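ESX-1 secretion system protein EccA1 (PDB 4F3V) is the N-terminal TPR domain of an ATPase that may provide energy for exporting virulence factors through the ESX-1 type VII secretion system. Local coordinates at residues F168-V179 and R193-A202; A207-R218 and L230-E240. One frame throughout, in Å; residues are numbered along the deposited sequence.

Interaction 1. Residues F168-V179 and R193-A202. With SO4 (sulfate ion), chain E.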
# COMPACT_ATOMS: atom_id res chain seq x y z
N PHE A 168 6.50 9.89 -9.48
CA PHE A 168 5.45 8.91 -9.40
C PHE A 168 4.78 9.05 -8.04
O PHE A 168 3.56 9.17 -7.94
CB PHE A 168 5.98 7.48 -9.61
CG PHE A 168 4.91 6.43 -9.55
CD1 PHE A 168 4.49 5.91 -8.33
CD2 PHE A 168 4.28 5.99 -10.72
CE1 PHE A 168 3.48 4.96 -8.27
CE2 PHE A 168 3.27 5.03 -10.66
CZ PHE A 168 2.87 4.52 -9.44
N LEU A 169 5.59 9.01 -6.99
CA LEU A 169 5.06 9.04 -5.63
C LEU A 169 4.46 10.41 -5.29
O LEU A 169 3.47 10.48 -4.57
CB LEU A 169 6.15 8.64 -4.64
CG LEU A 169 5.80 7.59 -3.57
CD1 LEU A 169 4.98 6.40 -4.11
CD2 LEU A 169 7.07 7.02 -2.98
N ALA A 170 5.03 11.49 -5.84
CA ALA A 170 4.42 12.83 -5.73
C ALA A 170 3.02 12.87 -6.35
O ALA A 170 2.07 13.45 -5.79
CB ALA A 170 5.33 13.89 -6.36
N GLY A 171 2.89 12.19 -7.48
CA GLY A 171 1.59 11.99 -8.13
C GLY A 171 0.62 11.20 -7.28
O GLY A 171 -0.54 11.61 -7.12
N ALA A 172 1.08 10.07 -6.73
CA ALA A 172 0.24 9.29 -5.81
C ALA A 172 -0.23 10.14 -4.61
O ALA A 172 -1.38 10.03 -4.15
CB ALA A 172 0.97 8.04 -5.33
N ALA A 173 0.68 10.97 -4.10
CA ALA A 173 0.38 11.83 -2.99
C ALA A 173 -0.74 12.82 -3.33
O ALA A 173 -1.57 13.12 -2.47
CB ALA A 173 1.63 12.58 -2.57
N GLY A 174 -0.73 13.33 -4.55
CA GLY A 174 -1.80 14.17 -5.07
C GLY A 174 -3.14 13.44 -5.10
O GLY A 174 -4.16 14.02 -4.74
N VAL A 175 -3.13 12.17 -5.48
CA VAL A 175 -4.32 11.34 -5.36
C VAL A 175 -4.80 11.25 -3.90
O VAL A 175 -5.99 11.45 -3.61
CB VAL A 175 -4.11 9.93 -5.93
CG1 VAL A 175 -5.40 9.11 -5.76
CG2 VAL A 175 -3.71 10.01 -7.40
N ALA A 176 -3.88 10.98 -2.97
CA ALA A 176 -4.25 10.92 -1.53
C ALA A 176 -4.83 12.23 -1.03
O ALA A 176 -5.82 12.24 -0.27
CB ALA A 176 -3.08 10.46 -0.66
N HIS A 177 -4.25 13.34 -1.48
CA HIS A 177 -4.69 14.66 -1.08
C HIS A 177 -6.11 14.89 -1.61
O HIS A 177 -7.01 15.36 -0.88
CB HIS A 177 -3.71 15.72 -1.61
CG HIS A 177 -3.77 17.05 -0.88
ND1 HIS A 177 -2.71 17.89 -0.77
CD2 HIS A 177 -4.83 17.67 -0.22
CE1 HIS A 177 -3.08 18.97 -0.07
NE2 HIS A 177 -4.37 18.83 0.26
N GLY A 178 -6.36 14.50 -2.87
CA GLY A 178 -7.70 14.63 -3.49
C GLY A 178 -8.77 13.76 -2.88
O GLY A 178 -9.89 14.22 -2.66
N VAL A 179 -8.41 12.50 -2.57
CA VAL A 179 -9.30 11.60 -1.86
C VAL A 179 -9.68 12.13 -0.48
O VAL A 179 -10.86 12.11 -0.10
CB VAL A 179 -8.70 10.19 -1.81
CG1 VAL A 179 -9.47 9.30 -0.84
CG2 VAL A 179 -8.68 9.59 -3.24
N ARG A 193 -7.46 18.49 -7.60
CA ARG A 193 -6.32 17.63 -7.27
C ARG A 193 -6.35 16.28 -7.97
O ARG A 193 -5.30 15.79 -8.40
CB ARG A 193 -6.19 17.43 -5.76
CG ARG A 193 -5.93 18.73 -5.03
CD ARG A 193 -5.68 18.46 -3.56
NE ARG A 193 -5.52 19.70 -2.80
CZ ARG A 193 -4.42 20.46 -2.81
NH1 ARG A 193 -3.37 20.14 -3.56
NH2 ARG A 193 -4.38 21.55 -2.05
N LEU A 194 -7.53 15.67 -8.07
CA LEU A 194 -7.65 14.36 -8.71
C LEU A 194 -7.43 14.47 -10.22
O LEU A 194 -6.82 13.57 -10.82
CB LEU A 194 -9.00 13.71 -8.39
CG LEU A 194 -9.19 13.27 -6.92
CD1 LEU A 194 -10.65 12.80 -6.70
CD2 LEU A 194 -8.17 12.21 -6.52
N THR A 195 -7.89 15.57 -10.82
CA THR A 195 -7.64 15.84 -12.24
C THR A 195 -6.15 16.06 -12.53
O THR A 195 -5.63 15.46 -13.46
CB THR A 195 -8.49 17.01 -12.75
OG1 THR A 195 -9.88 16.70 -12.53
CG2 THR A 195 -8.23 17.26 -14.26
N GLU A 196 -5.46 16.85 -11.70
CA GLU A 196 -4.01 17.00 -11.83
C GLU A 196 -3.25 15.69 -11.62
O GLU A 196 -2.33 15.36 -12.39
CB GLU A 196 -3.48 18.09 -10.90
CG GLU A 196 -3.85 19.49 -11.38
CD GLU A 196 -3.36 20.63 -10.48
OE1 GLU A 196 -2.33 20.44 -9.79
OE2 GLU A 196 -3.96 21.73 -10.50
N ALA A 197 -3.62 14.94 -10.58
CA ALA A 197 -2.95 13.68 -10.29
C ALA A 197 -3.17 12.68 -11.45
O ALA A 197 -2.32 11.83 -11.72
CB ALA A 197 -3.45 13.10 -8.97
N ASN A 198 -4.29 12.81 -12.14
CA ASN A 198 -4.54 11.96 -13.28
C ASN A 198 -3.51 12.14 -14.40
O ASN A 198 -3.22 11.19 -15.12
CB ASN A 198 -5.94 12.17 -13.84
CG ASN A 198 -6.35 11.06 -14.78
OD1 ASN A 198 -6.42 9.89 -14.40
ND2 ASN A 198 -6.60 11.41 -16.01
N ASP A 199 -2.96 13.35 -14.53
CA ASP A 199 -1.89 13.63 -15.52
C ASP A 199 -0.50 13.20 -15.08
O ASP A 199 0.42 13.27 -15.87
CB ASP A 199 -1.82 15.12 -15.83
CG ASP A 199 -2.99 15.59 -16.65
OD1 ASP A 199 -3.79 14.75 -17.12
OD2 ASP A 199 -3.11 16.83 -16.82
N SER A 200 -0.34 12.77 -13.84
CA SER A 200 0.96 12.42 -13.31
C SER A 200 1.29 11.00 -13.73
O SER A 200 0.42 10.30 -14.22
CB SER A 200 0.94 12.51 -11.78
OG SER A 200 0.34 11.36 -11.20
N PRO A 201 2.54 10.55 -13.45
CA PRO A 201 2.89 9.15 -13.71
C PRO A 201 2.13 8.12 -12.86
O PRO A 201 2.17 6.93 -13.19
CB PRO A 201 4.38 9.08 -13.37
CG PRO A 201 4.86 10.48 -13.35
CD PRO A 201 3.69 11.30 -12.91
N ALA A 202 1.47 8.55 -11.79
CA ALA A 202 0.66 7.66 -10.94
C ALA A 202 -0.81 7.52 -11.41
O ALA A 202 -1.60 6.77 -10.80
CB ALA A 202 0.71 8.15 -9.47
S SO4 E . -1.17 23.14 -3.64
O1 SO4 E . -2.10 23.38 -4.77
O2 SO4 E . -1.08 21.68 -3.44
O3 SO4 E . 0.18 23.64 -3.94
O4 SO4 E . -1.70 23.83 -2.43

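Interaction 2. Residues A207-R218 and L230-E240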
# COMPACT_ATOMS: atom_id res chain seq x y z
N ALA A 207 -6.04 4.85 -11.07
CA ALA A 207 -7.18 5.17 -11.94
C ALA A 207 -8.52 4.94 -11.26
O ALA A 207 -9.44 5.72 -11.43
CB ALA A 207 -7.11 4.36 -13.25
N ARG A 208 -8.63 3.87 -10.49
CA ARG A 208 -9.90 3.52 -9.87
C ARG A 208 -10.37 4.52 -8.80
O ARG A 208 -11.53 4.96 -8.84
CB ARG A 208 -9.83 2.11 -9.31
CG ARG A 208 -9.67 1.09 -10.42
CD ARG A 208 -9.40 -0.28 -9.85
NE ARG A 208 -10.56 -0.73 -9.09
CZ ARG A 208 -10.53 -1.59 -8.07
NH1 ARG A 208 -9.39 -2.10 -7.62
NH2 ARG A 208 -11.67 -1.90 -7.48
N ALA A 209 -9.48 4.87 -7.87
CA ALA A 209 -9.80 5.87 -6.85
C ALA A 209 -10.01 7.24 -7.48
O ALA A 209 -10.89 7.99 -7.07
CB ALA A 209 -8.69 5.94 -5.78
N ILE A 210 -9.20 7.59 -8.47
CA ILE A 210 -9.33 8.88 -9.14
C ILE A 210 -10.76 9.01 -9.72
O ILE A 210 -11.47 9.98 -9.43
CB ILE A 210 -8.27 9.08 -10.24
CG1 ILE A 210 -6.88 9.29 -9.62
CG2 ILE A 210 -8.64 10.29 -11.10
CD1 ILE A 210 -5.74 9.28 -10.63
N ALA A 211 -11.19 8.03 -10.52
CA ALA A 211 -12.51 8.12 -11.18
C ALA A 211 -13.66 8.02 -10.17
O ALA A 211 -14.62 8.77 -10.25
CB ALA A 211 -12.65 7.04 -12.26
N TRP A 212 -13.54 7.11 -9.21
CA TRP A 212 -14.56 6.95 -8.18
C TRP A 212 -14.81 8.19 -7.39
O TRP A 212 -15.94 8.62 -7.22
CB TRP A 212 -14.18 5.82 -7.22
CG TRP A 212 -15.15 5.65 -6.10
CD1 TRP A 212 -14.99 6.03 -4.76
CD2 TRP A 212 -16.46 5.02 -6.17
NE1 TRP A 212 -16.10 5.70 -4.03
CE2 TRP A 212 -17.02 5.08 -4.82
CE3 TRP A 212 -17.22 4.42 -7.19
CZ2 TRP A 212 -18.28 4.57 -4.52
CZ3 TRP A 212 -18.48 3.90 -6.88
CH2 TRP A 212 -19.01 3.99 -5.57
N TYR A 213 -13.74 8.80 -6.90
CA TYR A 213 -13.89 9.99 -6.07
C TYR A 213 -14.27 11.23 -6.89
O TYR A 213 -15.00 12.09 -6.39
CB TYR A 213 -12.66 10.20 -5.17
CG TYR A 213 -12.69 9.26 -3.97
CD1 TYR A 213 -13.55 9.50 -2.90
CD2 TYR A 213 -11.89 8.14 -3.92
CE1 TYR A 213 -13.61 8.64 -1.80
CE2 TYR A 213 -11.94 7.27 -2.83
CZ TYR A 213 -12.79 7.53 -1.77
OH TYR A 213 -12.83 6.68 -0.69
N LEU A 214 -13.80 11.32 -8.13
CA LEU A 214 -14.31 12.37 -9.03
C LEU A 214 -15.81 12.19 -9.21
O LEU A 214 -16.55 13.18 -9.14
CB LEU A 214 -13.63 12.36 -10.41
CG LEU A 214 -12.23 13.00 -10.55
CD1 LEU A 214 -11.58 12.63 -11.90
CD2 LEU A 214 -12.34 14.53 -10.41
N ALA A 215 -16.27 10.96 -9.45
CA ALA A 215 -17.71 10.70 -9.67
C ALA A 215 -18.50 11.08 -8.44
O ALA A 215 -19.55 11.74 -8.54
CB ALA A 215 -17.98 9.25 -10.05
N MET A 216 -18.01 10.67 -7.28
CA MET A 216 -18.68 11.00 -6.02
C MET A 216 -18.72 12.51 -5.77
O MET A 216 -19.74 13.04 -5.35
CB MET A 216 -18.03 10.27 -4.84
CG MET A 216 -18.30 8.77 -4.81
SD MET A 216 -20.04 8.30 -4.75
CE MET A 216 -20.31 7.55 -6.34
N ALA A 217 -17.61 13.20 -6.04
CA ALA A 217 -17.60 14.66 -5.90
C ALA A 217 -18.63 15.32 -6.82
O ALA A 217 -19.35 16.24 -6.41
CB ALA A 217 -16.23 15.25 -6.15
N ARG A 218 -18.67 14.88 -8.08
CA ARG A 218 -19.62 15.46 -9.03
C ARG A 218 -21.05 15.22 -8.61
O ARG A 218 -21.89 16.13 -8.69
CB ARG A 218 -19.41 14.89 -10.43
CG ARG A 218 -18.08 15.27 -11.04
CD ARG A 218 -18.04 16.72 -11.43
NE ARG A 218 -16.71 17.03 -11.91
CZ ARG A 218 -16.24 18.26 -12.13
NH1 ARG A 218 -16.97 19.33 -11.89
NH2 ARG A 218 -15.01 18.39 -12.59
N LEU A 230 -18.41 9.34 -15.52
CA LEU A 230 -17.26 8.77 -14.84
C LEU A 230 -17.51 7.30 -14.39
O LEU A 230 -16.63 6.45 -14.49
CB LEU A 230 -16.83 9.66 -13.66
CG LEU A 230 -16.16 10.99 -14.04
CD1 LEU A 230 -16.36 12.07 -12.97
CD2 LEU A 230 -14.66 10.84 -14.36
N LEU A 231 -18.72 7.03 -13.90
CA LEU A 231 -19.09 5.68 -13.46
C LEU A 231 -19.24 4.72 -14.65
O LEU A 231 -18.83 3.56 -14.57
CB LEU A 231 -20.36 5.70 -12.60
CG LEU A 231 -20.19 6.42 -11.24
CD1 LEU A 231 -21.52 6.70 -10.53
CD2 LEU A 231 -19.30 5.60 -10.32
N GLU A 232 -19.76 5.22 -15.78
CA GLU A 232 -19.79 4.40 -17.01
C GLU A 232 -18.38 4.06 -17.48
O GLU A 232 -18.11 2.93 -17.91
CB GLU A 232 -20.57 5.11 -18.15
CG GLU A 232 -22.06 5.24 -17.86
CD GLU A 232 -22.86 6.03 -18.90
OE1 GLU A 232 -22.29 6.77 -19.72
OE2 GLU A 232 -24.11 5.90 -18.87
N TRP A 233 -17.47 5.02 -17.39
CA TRP A 233 -16.08 4.77 -17.73
C TRP A 233 -15.51 3.70 -16.82
O TRP A 233 -14.83 2.76 -17.28
CB TRP A 233 -15.27 6.05 -17.65
CG TRP A 233 -13.84 5.81 -17.93
CD1 TRP A 233 -13.22 5.78 -19.16
CD2 TRP A 233 -12.78 5.51 -16.96
NE1 TRP A 233 -11.90 5.51 -19.03
CE2 TRP A 233 -11.57 5.33 -17.73
CE3 TRP A 233 -12.72 5.42 -15.57
CZ2 TRP A 233 -10.37 5.04 -17.14
CZ3 TRP A 233 -11.49 5.12 -14.98
CH2 TRP A 233 -10.35 4.93 -15.74
N LEU A 234 -15.79 3.81 -15.52
CA LEU A 234 -15.30 2.82 -14.53
C LEU A 234 -15.87 1.43 -14.78
O LEU A 234 -15.12 0.46 -14.73
CB LEU A 234 -15.65 3.22 -13.10
CG LEU A 234 -14.61 3.96 -12.28
CD1 LEU A 234 -15.23 4.25 -10.90
CD2 LEU A 234 -13.27 3.18 -12.13
N GLN A 235 -17.17 1.33 -15.06
CA GLN A 235 -17.78 0.02 -15.28
C GLN A 235 -17.20 -0.62 -16.54
O GLN A 235 -17.08 -1.85 -16.62
CB GLN A 235 -19.32 0.10 -15.33
CG GLN A 235 -20.08 -1.24 -15.21
CD GLN A 235 -19.71 -2.14 -14.00
OE1 GLN A 235 -19.11 -1.71 -12.99
NE2 GLN A 235 -20.09 -3.42 -14.11
N THR A 236 -16.81 0.20 -17.52
CA THR A 236 -16.17 -0.33 -18.73
C THR A 236 -14.75 -0.79 -18.49
O THR A 236 -14.37 -1.84 -18.97
CB THR A 236 -16.17 0.68 -19.87
OG1 THR A 236 -17.51 1.02 -20.19
CG2 THR A 236 -15.49 0.11 -21.08
N THR A 237 -13.99 -0.02 -17.72
CA THR A 237 -12.56 -0.22 -17.59
C THR A 237 -12.15 -0.98 -16.31
O THR A 237 -11.14 -1.66 -16.31
CB THR A 237 -11.80 1.13 -17.62
OG1 THR A 237 -12.23 1.96 -16.53
CG2 THR A 237 -12.01 1.85 -18.97
N HIS A 238 -12.91 -0.82 -15.23
CA HIS A 238 -12.59 -1.43 -13.94
C HIS A 238 -13.87 -1.82 -13.25
O HIS A 238 -14.21 -1.26 -12.20
CB HIS A 238 -11.78 -0.45 -13.09
CG HIS A 238 -10.47 -0.01 -13.73
ND1 HIS A 238 -9.37 -0.78 -13.75
CD2 HIS A 238 -10.12 1.19 -14.38
CE1 HIS A 238 -8.36 -0.13 -14.38
NE2 HIS A 238 -8.83 1.08 -14.76
N PRO A 239 -14.61 -2.78 -13.83
CA PRO A 239 -15.93 -3.11 -13.32
C PRO A 239 -15.92 -3.65 -11.89
O PRO A 239 -15.01 -4.39 -11.50
CB PRO A 239 -16.44 -4.17 -14.30
CG PRO A 239 -15.23 -4.74 -14.93
CD PRO A 239 -14.23 -3.62 -14.97
N GLU A 240 -16.95 -3.29 -11.14
CA GLU A 240 -17.01 -3.59 -9.73
C GLU A 240 -18.46 -3.51 -9.29
O GLU A 240 -19.17 -2.62 -9.73
CB GLU A 240 -16.27 -2.50 -8.99
CG GLU A 240 -15.29 -2.99 -8.01
CD GLU A 240 -14.88 -1.88 -7.10
OE1 GLU A 240 -14.21 -0.92 -7.55
OE2 GLU A 240 -15.25 -1.98 -5.93
O HOH W 1 -13.23 0.11 -9.98

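Interaction 1. Residues F168-V179 and R193-A202
Arg193 lays its guanidinium flat over one face of the His177 ring, the centres 3.5 Å apart and the planes only 10° from parallel. Its chain, extended from CG to NE, reaches across to the histidine and carries CD over the same face as a CH-pi partner. At the guanidinium edge, NH1 donates an almost straight bond (176°) to O2 of a sulfate, 2.8 Å away, probably taken from the crystallisation liquor; NE forms a salt bridge with Glu189, and these edge bonds probably help hold the plane that stacks. Small residues bring the helices close, with axes 8.1 Å apart. Gly171, Gly174 and Gly178 present bare backbone, and Ala197 CB presses on Val175 CG2 at a tight 3.5 Å. Leu194 CD2 packs directly on Gly178 CA, 3.9 Å away. Beyond the second helix, Ser200 OG accepts from Ala202 N (3.1 Å), an ST turn, and donates to Ala197 O, which also takes Ser200 N. Ala202 CB rests 3.4 Å from Phe168 O, and its CA lies over the Phe168 ring, which chi1 of -179° swings beside the carbonyl carbon. Two antiparallel helices joined through glycine and alanine positions form a helical hairpin, as in tetratricopeptide repeats.

Interaction 2. Residues A207-R218 and L230-E240
The His238 ring carries Arg208 CG over one face, a CH-pi contact 3.9 Å from the ring centroid, and has Trp233 CH2 at its edge, in plane. Trp233 in turn meets Ala207 CB at its own edge, while its CZ3 comes within 3.5 Å of Ala211 CB; Thr237 OG1 lies over one of its faces. Met216 CG covers part of a face of the Trp212 indole, whose edge receives Leu234 CD1 and whose CZ3 touches Leu231 CD2. Arg208 bends at chi3 (64°), turning its guanidinium from the histidine to Glu240. There NH2 donates to OE1 at 2.7 Å in a salt bridge. The donor lies above the carboxylate plane, and the two flat groups stand 82° apart. A water accepts from Arg208 NE and donates to both Glu240 OE1 and His238 O, tying the arginine to the turn after the helix. At the other end, Leu230 is a knob in a hole formed by Ala211, Leu214, Ala215 and Arg218, its CD1 3.8 Å from Leu214 CB. Alanines suit this face because their short CB atoms admit the branched leucines: Leu231 CG reaches Ala215 CB at 3.8 Å, and Leu234 CG packs on Ala211. The helix axes approach to 9.2 Å at 153°, an antiparallel helical hairpin, as expected of the TPR-type domain.

In the fold
The two contacts follow in series along the chain, interaction 1 closing before interaction 2 opens, with centres about 15 Å apart on the same side of the chain's centre. Interaction 1 pairs helices 167-183 and 187-198; interaction 2 pairs helices 207-221 and 224-237. They meet where helix 207-221 packs on the first hairpin: Tyr213 CD2 touches Val179 CG2 at 3.6 Å, and Leu194 CD1 reaches Tyr213 CB. Helix 134-147 packs against 167-183, and helix 241-248 packs on the second hairpin at Trp212, Leu231 and Leu234. Hairpin stacked on hairpin builds the continuous alpha-helical array expected of the TPR-type N-terminal domain of EccA1.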